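Local coordinates for protein L-Ala-D/L-Glu Epimerase (Escherichia coli, PDB 1JPD) that is an enzyme of the mandelate racemase / muconate lactonizing enzyme branch of the enolase superfamily, with an N-terminal domain and a barrel domain, at residues A[280-285]-A[305-310]; A[33-38]-A[92-97]. One frame throughout, in Å; residues are numbered along the deposited sequence.

Contact 1: A[280-285]-A[305-310]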
loop_
_atom_site.group_PDB
_atom_site.type_symbol
_atom_site.label_atom_id
_atom_site.label_comp_id
_atom_site.label_asym_id
_atom_site.label_seq_id
_atom_site.Cartn_x
_atom_site.Cartn_y
_atom_site.Cartn_z
ATOM N N LEU A 280 -7.192 0.889 -3.204
ATOM C CA LEU A 280 -8.242 1.904 -3.206
ATOM C C LEU A 280 -8.968 1.623 -1.887
ATOM O O LEU A 280 -9.325 0.481 -1.609
ATOM C CB LEU A 280 -9.184 1.711 -4.398
ATOM C CG LEU A 280 -8.606 2.122 -5.752
ATOM C CD1 LEU A 280 -9.604 1.825 -6.851
ATOM C CD2 LEU A 280 -8.263 3.602 -5.725
ATOM N N CYS A 281 -9.183 2.650 -1.074
ATOM C CA CYS A 281 -9.809 2.448 0.227
ATOM C C CYS A 281 -10.313 3.754 0.836
ATOM O O CYS A 281 -10.174 4.814 0.235
ATOM C CB CYS A 281 -8.772 1.833 1.171
ATOM S SG CYS A 281 -7.280 2.891 1.354
ATOM N N THR A 282 -10.901 3.667 2.027
ATOM C CA THR A 282 -11.373 4.864 2.725
ATOM C C THR A 282 -10.280 5.211 3.728
ATOM O O THR A 282 -9.323 4.441 3.898
ATOM C CB THR A 282 -12.680 4.628 3.509
ATOM O OG1 THR A 282 -12.398 3.867 4.688
ATOM C CG2 THR A 282 -13.694 3.890 2.658
ATOM N N SER A 283 -10.420 6.353 4.398
ATOM C CA SER A 283 -9.418 6.771 5.374
ATOM C C SER A 283 -9.154 5.708 6.433
ATOM O O SER A 283 -8.057 5.637 6.988
ATOM C CB SER A 283 -9.838 8.075 6.048
ATOM O OG SER A 283 -9.826 9.146 5.123
ATOM N N ARG A 284 -10.153 4.870 6.702
ATOM C CA ARG A 284 -10.011 3.823 7.705
ATOM C C ARG A 284 -8.797 2.943 7.458
ATOM O O ARG A 284 -8.083 2.588 8.391
ATOM C CB ARG A 284 -11.276 2.956 7.757
ATOM C CG ARG A 284 -12.446 3.594 8.517
ATOM C CD ARG A 284 -13.664 2.682 8.540
ATOM N NE ARG A 284 -14.052 2.314 7.183
ATOM C CZ ARG A 284 -15.304 2.166 6.769
ATOM N NH1 ARG A 284 -16.311 2.347 7.613
ATOM N NH2 ARG A 284 -15.547 1.870 5.498
ATOM N N ALA A 285 -8.553 2.601 6.198
ATOM C CA ALA A 285 -7.422 1.745 5.858
ATOM C C ALA A 285 -6.082 2.466 5.949
ATOM O O ALA A 285 -5.078 1.861 6.314
ATOM C CB ALA A 285 -7.608 1.151 4.459
ATOM N N THR A 305 -8.203 9.567 -1.845
ATOM C CA THR A 305 -8.463 10.680 -2.763
ATOM C C THR A 305 -9.036 10.221 -4.100
ATOM O O THR A 305 -9.549 11.032 -4.868
ATOM C CB THR A 305 -7.188 11.540 -3.041
ATOM O OG1 THR A 305 -6.218 10.762 -3.751
ATOM C CG2 THR A 305 -6.566 12.031 -1.737
ATOM N N TRP A 306 -8.955 8.922 -4.372
ATOM C CA TRP A 306 -9.475 8.388 -5.623
ATOM C C TRP A 306 -10.976 8.149 -5.529
ATOM O O TRP A 306 -11.624 7.843 -6.530
ATOM C CB TRP A 306 -8.771 7.071 -5.998
ATOM C CG TRP A 306 -7.288 7.204 -6.233
ATOM C CD1 TRP A 306 -6.318 7.393 -5.287
ATOM C CD2 TRP A 306 -6.615 7.201 -7.496
ATOM N NE1 TRP A 306 -5.083 7.510 -5.883
ATOM C CE2 TRP A 306 -5.235 7.395 -7.239
ATOM C CE3 TRP A 306 -7.040 7.052 -8.823
ATOM C CZ2 TRP A 306 -4.280 7.450 -8.259
ATOM C CZ3 TRP A 306 -6.084 7.107 -9.845
ATOM C CH2 TRP A 306 -4.720 7.303 -9.552
ATOM N N LEU A 307 -11.532 8.277 -4.330
ATOM C CA LEU A 307 -12.962 8.064 -4.153
ATOM C C LEU A 307 -13.708 9.395 -4.208
ATOM O O LEU A 307 -13.215 10.407 -3.700
ATOM C CB LEU A 307 -13.246 7.381 -2.814
ATOM C CG LEU A 307 -12.414 6.168 -2.401
ATOM C CD1 LEU A 307 -13.053 5.552 -1.179
ATOM C CD2 LEU A 307 -12.349 5.153 -3.506
ATOM N N ALA A 308 -14.893 9.388 -4.823
ATOM C CA ALA A 308 -15.716 10.596 -4.942
ATOM C C ALA A 308 -15.946 11.199 -3.556
ATOM O O ALA A 308 -15.839 12.412 -3.359
ATOM C CB ALA A 308 -17.053 10.257 -5.600
ATOM N N VAL A 309 -16.267 10.332 -2.603
ATOM C CA VAL A 309 -16.491 10.735 -1.225
ATOM C C VAL A 309 -15.719 9.764 -0.353
ATOM O O VAL A 309 -15.293 8.706 -0.817
ATOM C CB VAL A 309 -17.984 10.684 -0.843
ATOM C CG1 VAL A 309 -18.737 11.815 -1.535
ATOM C CG2 VAL A 309 -18.575 9.337 -1.235
ATOM N N ASP A 310 -15.539 10.133 0.909
ATOM C CA ASP A 310 -14.797 9.316 1.860
ATOM C C ASP A 310 -15.647 9.177 3.121
ATOM O O ASP A 310 -16.767 9.692 3.192
ATOM C CB ASP A 310 -13.468 10.015 2.189
ATOM C CG ASP A 310 -12.489 9.124 2.946
ATOM O OD1 ASP A 310 -12.833 7.980 3.318
ATOM O OD2 ASP A 310 -11.353 9.582 3.177
#
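Asp310 reaches across to the start of helix 283-289 and is held there by Ser283. From its CB the side chain leaves with CG anti to the backbone N (chi1 -168°), and CG carries the carboxylate to Ser283. OD1 accepts from the backbone N of Ser283 at 3.1 Å through its syn lone pair, in a nearly straight bond (164° at the hydrogen); the same oxygen lies 3.4 Å from CB of Thr282. OD2 receives OG of Ser283, also from the syn side but 24° out of the carboxylate plane. The two oxygens thus take the N-H and the hydroxyl of one residue, a paired grip that fixes the rotation of the carboxylate. Ser283 OG has a further hydrogen bond with the backbone N of Leu315.

Thr282 is the N-cap: its OG1, between the backbone N and the carbonyl carbon, accepts from Arg284 N at 3.2 Å and also bonds Glu47. Negative charge at this helix start would probably be eased by the helix dipole.

Farther back the contact is packing: CD1 of Leu307 lies 3.3 Å from the carbonyl O of Cys281, and the apolar pair is CD2 of Leu280 with CB of Trp306 at 3.5 Å. The Leu280 and Trp306 side chains cross at about a right angle, while the indole NE1 bonds Asp302.

A side-chain N-cap, backed by a carboxylate from a later loop, here ties helix 283-289 to the segment following strand 298-299 in the barrel domain of an enolase-superfamily protein.

Contact 2: A[33-38]-A[92-97]; sequences VVVELE and NALDCA
Ala93 opens the helix side of this contact, its CB directed at strand 33-38 and lying 4.0 Å from CG2 of Val35. Their CA atoms, 6.1 Å apart, are the nearest CA pair between the segments. The same methyl has the carbonyl O of Val33 as a looser neighbour, and it also touches Cys48 on the adjoining strand 42-48.

Leu94 comes next and approaches from the flank. With CG anti to the carbonyl carbon (chi1 -64°), the side chain brings CD2 to 3.7 Å from CG1 of Val35, and CG2 of the same valine lies slightly farther from that methyl. Both branches of Val35 thus touch Leu94 CD2; CG2 also meets Ala93, and CG1 has CB of Ala97 as a looser neighbour. Ile65 of helix 58-66 packs against both Val35 and Leu94.

This is the alpha/beta packing of the N-terminal domain of the enolase superfamily, in which helices cover one face of a three-stranded antiparallel sheet. Strand 33-38 is in its middle strand, and helix 92-97 runs beside it at 34°, with 8.0 Å between the axes.

One turn on from Ala93, Ala97 again directs CB at the strand. That methyl lies 3.7 Å from the carbonyl O of Val35 and equally near CD1 of Leu37, whose CG is hardly more distant. Leu37 also reaches Val7 on the neighbouring strand 6-15.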
loop_
_atom_site.group_PDB
_atom_site.type_symbol
_atom_site.label_atom_id
_atom_site.label_comp_id
_atom_site.label_asym_id
_atom_site.label_seq_id
_atom_site.Cartn_x
_atom_site.Cartn_y
_atom_site.Cartn_z
ATOM N N VAL A 33 -14.567 -4.313 2.402
ATOM C CA VAL A 33 -15.320 -5.086 3.369
ATOM C C VAL A 33 -14.977 -4.544 4.753
ATOM O O VAL A 33 -13.800 -4.416 5.112
ATOM C CB VAL A 33 -14.963 -6.583 3.299
ATOM C CG1 VAL A 33 -15.613 -7.313 4.453
ATOM C CG2 VAL A 33 -15.433 -7.171 1.976
ATOM N N VAL A 34 -16.005 -4.217 5.527
ATOM C CA VAL A 34 -15.790 -3.677 6.859
ATOM C C VAL A 34 -16.155 -4.673 7.951
ATOM O O VAL A 34 -17.115 -5.435 7.819
ATOM C CB VAL A 34 -16.629 -2.400 7.091
ATOM C CG1 VAL A 34 -16.259 -1.783 8.428
ATOM C CG2 VAL A 34 -16.418 -1.411 5.964
ATOM N N VAL A 35 -15.377 -4.657 9.027
ATOM C CA VAL A 35 -15.632 -5.521 10.166
ATOM C C VAL A 35 -15.640 -4.694 11.437
ATOM O O VAL A 35 -14.644 -4.058 11.792
ATOM C CB VAL A 35 -14.572 -6.617 10.316
ATOM C CG1 VAL A 35 -14.743 -7.316 11.671
ATOM C CG2 VAL A 35 -14.705 -7.619 9.176
ATOM N N GLU A 36 -16.772 -4.708 12.125
ATOM C CA GLU A 36 -16.917 -3.965 13.364
ATOM C C GLU A 36 -16.976 -4.932 14.543
ATOM O O GLU A 36 -17.822 -5.824 14.578
ATOM C CB GLU A 36 -18.183 -3.115 13.293
ATOM C CG GLU A 36 -18.500 -2.339 14.549
ATOM C CD GLU A 36 -19.539 -1.258 14.311
ATOM O OE1 GLU A 36 -20.292 -0.947 15.257
ATOM O OE2 GLU A 36 -19.597 -0.710 13.183
ATOM N N LEU A 37 -16.059 -4.763 15.489
ATOM C CA LEU A 37 -15.996 -5.607 16.685
ATOM C C LEU A 37 -16.497 -4.812 17.886
ATOM O O LEU A 37 -16.327 -3.596 17.943
ATOM C CB LEU A 37 -14.557 -6.069 16.946
ATOM C CG LEU A 37 -13.849 -6.879 15.858
ATOM C CD1 LEU A 37 -12.442 -7.207 16.308
ATOM C CD2 LEU A 37 -14.620 -8.149 15.570
ATOM N N GLU A 38 -17.111 -5.495 18.846
ATOM C CA GLU A 38 -17.634 -4.816 20.028
ATOM C C GLU A 38 -17.322 -5.531 21.340
ATOM O O GLU A 38 -17.930 -6.549 21.665
ATOM C CB GLU A 38 -19.144 -4.641 19.900
ATOM C CG GLU A 38 -19.795 -3.923 21.070
ATOM C CD GLU A 38 -20.380 -2.583 20.674
ATOM O OE1 GLU A 38 -21.100 -2.527 19.654
ATOM O OE2 GLU A 38 -20.130 -1.586 21.385
ATOM N N ASN A 92 -6.699 -9.052 7.091
ATOM C CA ASN A 92 -6.395 -7.637 7.255
ATOM C C ASN A 92 -7.515 -6.901 7.984
ATOM O O ASN A 92 -7.254 -6.133 8.919
ATOM C CB ASN A 92 -6.133 -6.981 5.898
ATOM C CG ASN A 92 -5.673 -5.539 6.030
ATOM O OD1 ASN A 92 -4.937 -5.191 6.964
ATOM N ND2 ASN A 92 -6.090 -4.694 5.088
ATOM N N ALA A 93 -8.760 -7.133 7.571
ATOM C CA ALA A 93 -9.889 -6.480 8.224
ATOM C C ALA A 93 -9.959 -6.875 9.705
ATOM O O ALA A 93 -10.127 -6.016 10.576
ATOM C CB ALA A 93 -11.180 -6.843 7.532
ATOM N N LEU A 94 -9.813 -8.164 9.996
ATOM C CA LEU A 94 -9.877 -8.620 11.381
ATOM C C LEU A 94 -8.720 -8.118 12.233
ATOM O O LEU A 94 -8.922 -7.618 13.346
ATOM C CB LEU A 94 -9.935 -10.145 11.434
ATOM C CG LEU A 94 -11.204 -10.705 10.800
ATOM C CD1 LEU A 94 -11.172 -12.219 10.830
ATOM C CD2 LEU A 94 -12.418 -10.162 11.533
ATOM N N ASP A 95 -7.507 -8.254 11.712
ATOM C CA ASP A 95 -6.325 -7.813 12.437
ATOM C C ASP A 95 -6.440 -6.322 12.743
ATOM O O ASP A 95 -6.175 -5.887 13.862
ATOM C CB ASP A 95 -5.062 -8.111 11.615
ATOM C CG ASP A 95 -3.780 -7.761 12.355
ATOM O OD1 ASP A 95 -3.278 -6.631 12.199
ATOM O OD2 ASP A 95 -3.270 -8.615 13.104
ATOM N N CYS A 96 -6.856 -5.538 11.756
ATOM C CA CYS A 96 -6.998 -4.108 11.973
ATOM C C CYS A 96 -8.136 -3.820 12.938
ATOM O O CYS A 96 -8.015 -2.939 13.783
ATOM C CB CYS A 96 -7.220 -3.378 10.647
ATOM S SG CYS A 96 -5.753 -3.375 9.588
ATOM N N ALA A 97 -9.237 -4.555 12.821
ATOM C CA ALA A 97 -10.360 -4.346 13.727
ATOM C C ALA A 97 -9.919 -4.618 15.171
ATOM O O ALA A 97 -10.317 -3.903 16.086
ATOM C CB ALA A 97 -11.518 -5.250 13.348
#

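In the fold
Contact 2 is wholly buried and its side-chain contacts are all apolar, joining the middle strand of the N-terminal sheet to helix 89-104 without a hydrogen bond between the segments. Contact 1, only partly buried, combines leucine packing with a carboxylate bound at a helix start, and belongs to the barrel domain. The two share no segment, and their centres are about 17 Å apart, yet strand 29-39 links them: one face packs on helix 89-104, while Val34, pointing the other way, has CG2 3.4 Å from NH2 of Arg284. Arg284 also forms salt bridges with Glu12 and Glu47, where the barrel domain meets the N-terminal sheet.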